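Local coordinates for PlaB phospholipase (Legionella pneumophila, PDB 6ZTI), which is a phospholipase of the alpha/beta-hydrolase type that binds NAD(H), which mediates a tetramerization that controls its activity, at residues V190-V194 with V297-Y303. Sequence-based numbering, arbitrary orientation.
Sequences VYSFV and VKSRDSY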
ATOM      1  N   VAL B 190     -45.047   8.657   9.983  1.00 12.92           N
ATOM      2  CA  VAL B 190     -44.167   8.868   8.846  1.00 14.66           C
ATOM      3  C   VAL B 190     -44.399   7.708   7.899  1.00 11.77           C
ATOM      4  O   VAL B 190     -44.217   6.541   8.272  1.00 13.72           O
ATOM      5  CB  VAL B 190     -42.694   8.969   9.264  1.00 10.27           C
ATOM      6  CG1 VAL B 190     -41.784   9.014   8.032  1.00 14.86           C
ATOM      7  CG2 VAL B 190     -42.468  10.200  10.155  1.00 13.79           C
ATOM      8  N   TYR B 191     -44.818   8.029   6.688  1.00 10.11           N
ATOM      9  CA  TYR B 191     -45.182   7.036   5.686  1.00 17.27           C
ATOM     10  C   TYR B 191     -44.026   6.937   4.706  1.00 15.61           C
ATOM     11  O   TYR B 191     -43.762   7.874   3.947  1.00 11.38           O
ATOM     12  CB  TYR B 191     -46.499   7.412   5.011  1.00 12.39           C
ATOM     13  CG  TYR B 191     -47.628   7.406   6.011  1.00 19.19           C
ATOM     14  CD1 TYR B 191     -48.026   6.225   6.628  1.00 17.23           C
ATOM     15  CD2 TYR B 191     -48.278   8.584   6.368  1.00 11.75           C
ATOM     16  CE1 TYR B 191     -49.059   6.217   7.579  1.00 15.49           C
ATOM     17  CE2 TYR B 191     -49.278   8.582   7.290  1.00 15.63           C
ATOM     18  CZ  TYR B 191     -49.673   7.403   7.899  1.00 22.12           C
ATOM     19  OH  TYR B 191     -50.692   7.419   8.826  1.00 22.80           O
ATOM     20  N   SER B 192     -43.316   5.809   4.761  1.00 10.73           N
ATOM     21  CA  SER B 192     -42.108   5.573   3.993  1.00 10.52           C
ATOM     22  C   SER B 192     -42.347   4.538   2.898  1.00 13.13           C
ATOM     23  O   SER B 192     -43.057   3.547   3.108  1.00 12.34           O
ATOM     24  CB  SER B 192     -41.000   5.097   4.930  1.00 14.70           C
ATOM     25  OG  SER B 192     -39.774   5.047   4.236  1.00 14.49           O
ATOM     26  N   PHE B 193     -41.740   4.759   1.731  1.00 15.81           N
ATOM     27  CA  PHE B 193     -41.942   3.889   0.577  1.00  8.47           C
ATOM     28  C   PHE B 193     -40.645   3.750  -0.207  1.00 10.09           C
ATOM     29  O   PHE B 193     -39.865   4.702  -0.321  1.00 10.50           O
ATOM     30  CB  PHE B 193     -43.016   4.435  -0.389  1.00 12.03           C
ATOM     31  CG  PHE B 193     -44.227   4.997   0.289  1.00 10.75           C
ATOM     32  CD1 PHE B 193     -44.173   6.228   0.929  1.00 11.06           C
ATOM     33  CD2 PHE B 193     -45.434   4.315   0.258  1.00 10.74           C
ATOM     34  CE1 PHE B 193     -45.288   6.747   1.547  1.00 13.56           C
ATOM     35  CE2 PHE B 193     -46.563   4.843   0.871  1.00 13.72           C
ATOM     36  CZ  PHE B 193     -46.488   6.057   1.516  1.00 10.48           C
ATOM     37  N   VAL B 194     -40.439   2.567  -0.783  1.00  7.35           N
ATOM     38  CA  VAL B 194     -39.354   2.326  -1.727  1.00  6.86           C
ATOM     39  C   VAL B 194     -39.959   1.907  -3.055  1.00  6.88           C
ATOM     40  O   VAL B 194     -40.769   0.974  -3.113  1.00  6.38           O
ATOM     41  CB  VAL B 194     -38.372   1.261  -1.221  1.00 10.12           C
ATOM     42  CG1 VAL B 194     -37.410   0.859  -2.351  1.00  7.91           C
ATOM     43  CG2 VAL B 194     -37.612   1.802   0.016  1.00  6.20           C
ATOM     44  N   VAL B 297     -51.413   8.809   0.863  1.00 13.86           N
ATOM     45  CA  VAL B 297     -51.569   8.058   2.099  1.00 16.53           C
ATOM     46  C   VAL B 297     -51.671   9.013   3.279  1.00 20.14           C
ATOM     47  O   VAL B 297     -50.859   9.933   3.435  1.00 14.44           O
ATOM     48  CB  VAL B 297     -50.411   7.071   2.272  1.00 18.48           C
ATOM     49  CG1 VAL B 297     -50.421   6.504   3.679  1.00 15.11           C
ATOM     50  CG2 VAL B 297     -50.528   5.965   1.252  1.00 19.07           C
ATOM     51  N   LYS B 298     -52.668   8.782   4.133  1.00 17.56           N
ATOM     52  CA  LYS B 298     -52.886   9.624   5.301  0.51 22.23           C
ATOM     53  C   LYS B 298     -53.157   8.820   6.568  1.00 24.13           C
ATOM     54  O   LYS B 298     -53.505   9.409   7.595  1.00 26.95           O
ATOM     55  CB  LYS B 298     -54.042  10.598   5.051  0.51 22.34           C
ATOM     56  CG  LYS B 298     -53.727  11.679   4.022  0.51 21.85           C
ATOM     57  CD  LYS B 298     -54.823  12.729   3.955  0.51 30.48           C
ATOM     58  CE  LYS B 298     -54.463  13.845   2.991  0.51 35.56           C
ATOM     59  NZ  LYS B 298     -55.445  14.969   3.044  0.51 48.44           N
ATOM     60  N   SER B 299     -53.004   7.498   6.530  1.00 16.93           N
ATOM     61  CA  SER B 299     -53.390   6.674   7.667  1.00 17.24           C
ATOM     62  C   SER B 299     -52.708   5.325   7.563  1.00 20.09           C
ATOM     63  O   SER B 299     -52.212   4.937   6.503  1.00 19.71           O
ATOM     64  CB  SER B 299     -54.902   6.463   7.698  1.00 28.04           C
ATOM     65  OG  SER B 299     -55.276   5.673   6.568  1.00 25.52           O
ATOM     66  N   ARG B 300     -52.737   4.595   8.677  1.00 15.07           N
ATOM     67  CA  ARG B 300     -52.253   3.219   8.685  1.00 21.06           C
ATOM     68  C   ARG B 300     -53.009   2.371   7.664  1.00 21.11           C
ATOM     69  O   ARG B 300     -52.410   1.550   6.958  1.00 16.86           O
ATOM     70  CB  ARG B 300     -52.395   2.653  10.105  1.00 18.77           C
ATOM     71  CG  ARG B 300     -52.137   1.144  10.253  1.00 33.32           C
ATOM     72  CD  ARG B 300     -50.672   0.819  10.428  1.00 34.38           C
ATOM     73  NE  ARG B 300     -50.152   1.248  11.723  1.00 29.71           N
ATOM     74  CZ  ARG B 300     -48.920   0.993  12.152  1.00 22.61           C
ATOM     75  NH1 ARG B 300     -48.083   0.304  11.393  1.00 26.00           N
ATOM     76  NH2 ARG B 300     -48.521   1.428  13.340  1.00 25.76           N
ATOM     77  N   ASP B 301     -54.322   2.579   7.551  1.00 21.54           N
ATOM     78  CA  ASP B 301     -55.144   1.742   6.684  1.00 21.55           C
ATOM     79  C   ASP B 301     -54.810   1.966   5.219  1.00 22.21           C
ATOM     80  O   ASP B 301     -54.649   1.010   4.454  1.00 17.54           O
ATOM     81  CB  ASP B 301     -56.625   2.033   6.933  1.00 31.33           C
ATOM     82  CG  ASP B 301     -57.055   1.719   8.356  1.00 50.71           C
ATOM     83  OD1 ASP B 301     -56.883   0.560   8.796  1.00 59.07           O
ATOM     84  OD2 ASP B 301     -57.554   2.639   9.041  1.00 60.92           O
ATOM     85  N   SER B 302     -54.751   3.228   4.797  1.00 17.89           N
ATOM     86  CA  SER B 302     -54.386   3.521   3.420  1.00 24.90           C
ATOM     87  C   SER B 302     -52.963   3.072   3.120  1.00 18.37           C
ATOM     88  O   SER B 302     -52.678   2.622   2.006  1.00 17.27           O
ATOM     89  CB  SER B 302     -54.552   5.013   3.144  1.00 21.81           C
ATOM     90  OG  SER B 302     -53.953   5.800   4.165  1.00 29.40           O
ATOM     91  N   TYR B 303     -52.062   3.184   4.101  1.00 18.61           N
ATOM     92  CA  TYR B 303     -50.693   2.727   3.915  1.00 17.20           C
ATOM     93  C   TYR B 303     -50.651   1.231   3.653  1.00 16.06           C
ATOM     94  O   TYR B 303     -50.001   0.779   2.708  1.00 14.57           O
ATOM     95  CB  TYR B 303     -49.844   3.068   5.141  1.00 14.28           C
ATOM     96  CG  TYR B 303     -48.375   2.704   4.986  1.00 14.88           C
ATOM     97  CD1 TYR B 303     -47.551   3.426   4.138  1.00 11.78           C
ATOM     98  CD2 TYR B 303     -47.821   1.654   5.694  1.00 12.25           C
ATOM     99  CE1 TYR B 303     -46.209   3.112   3.993  1.00 15.29           C
ATOM    100  CE2 TYR B 303     -46.478   1.333   5.566  1.00 14.60           C
ATOM    101  CZ  TYR B 303     -45.676   2.070   4.708  1.00  8.54           C
ATOM    102  OH  TYR B 303     -44.348   1.765   4.557  1.00 12.48           O
TER
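Val297 CG1 sits over one face of the Tyr191 ring, a CH-pi contact 3.8 Å from the ring centroid. The Phe193 ring receives the edge of Tyr303 on a face and has Val297 CG2 at its rim. Ser192 O lies at the edge of the Tyr303 ring, in its plane. The Phe193–Tyr303 pair is an offset edge-to-face contact, with centroids 5.3 Å apart and planes at 66°. The two rings of 190-194 and Tyr303 make an aromatic cluster. It joins the parallel sheet of the alpha/beta-hydrolase domain to the start of helix 300-320. In that sheet, strand 191-197 lies between strands 123-129 and 257-261.

Tyr191 and Tyr303 meet obliquely, CD1 to CD1 at 3.8 Å. With CG beside the backbone N and anti to the carbonyl carbon (chi1 -64°), the Tyr191 ring runs along the backbone of 297-299, and its OH ends 3.0 Å from Ser299 CA. Val297 bridges Tyr191 and Phe193, one methyl for each. Its carbonyl oxygen accepts a hydrogen bond from His125 NE2, and Leu306 packs against both Val297 and Phe193.

Ser299 is the N-cap of the helix. Its O accepts the backbone bond from the N of Tyr303, whose side chain turns toward the strand. Ser302 OG accepts a bond from Lys298 N and shares another with Ser299 OG, which ties the helix start together.

Tyr303 OH is held by two bonds. It accepts one from Ala257 N, at the start of the neighbouring strand. It donates the other to Ser192 O, at 2.6 Å in the carbonyl plane, with a C=O...O angle of 156°.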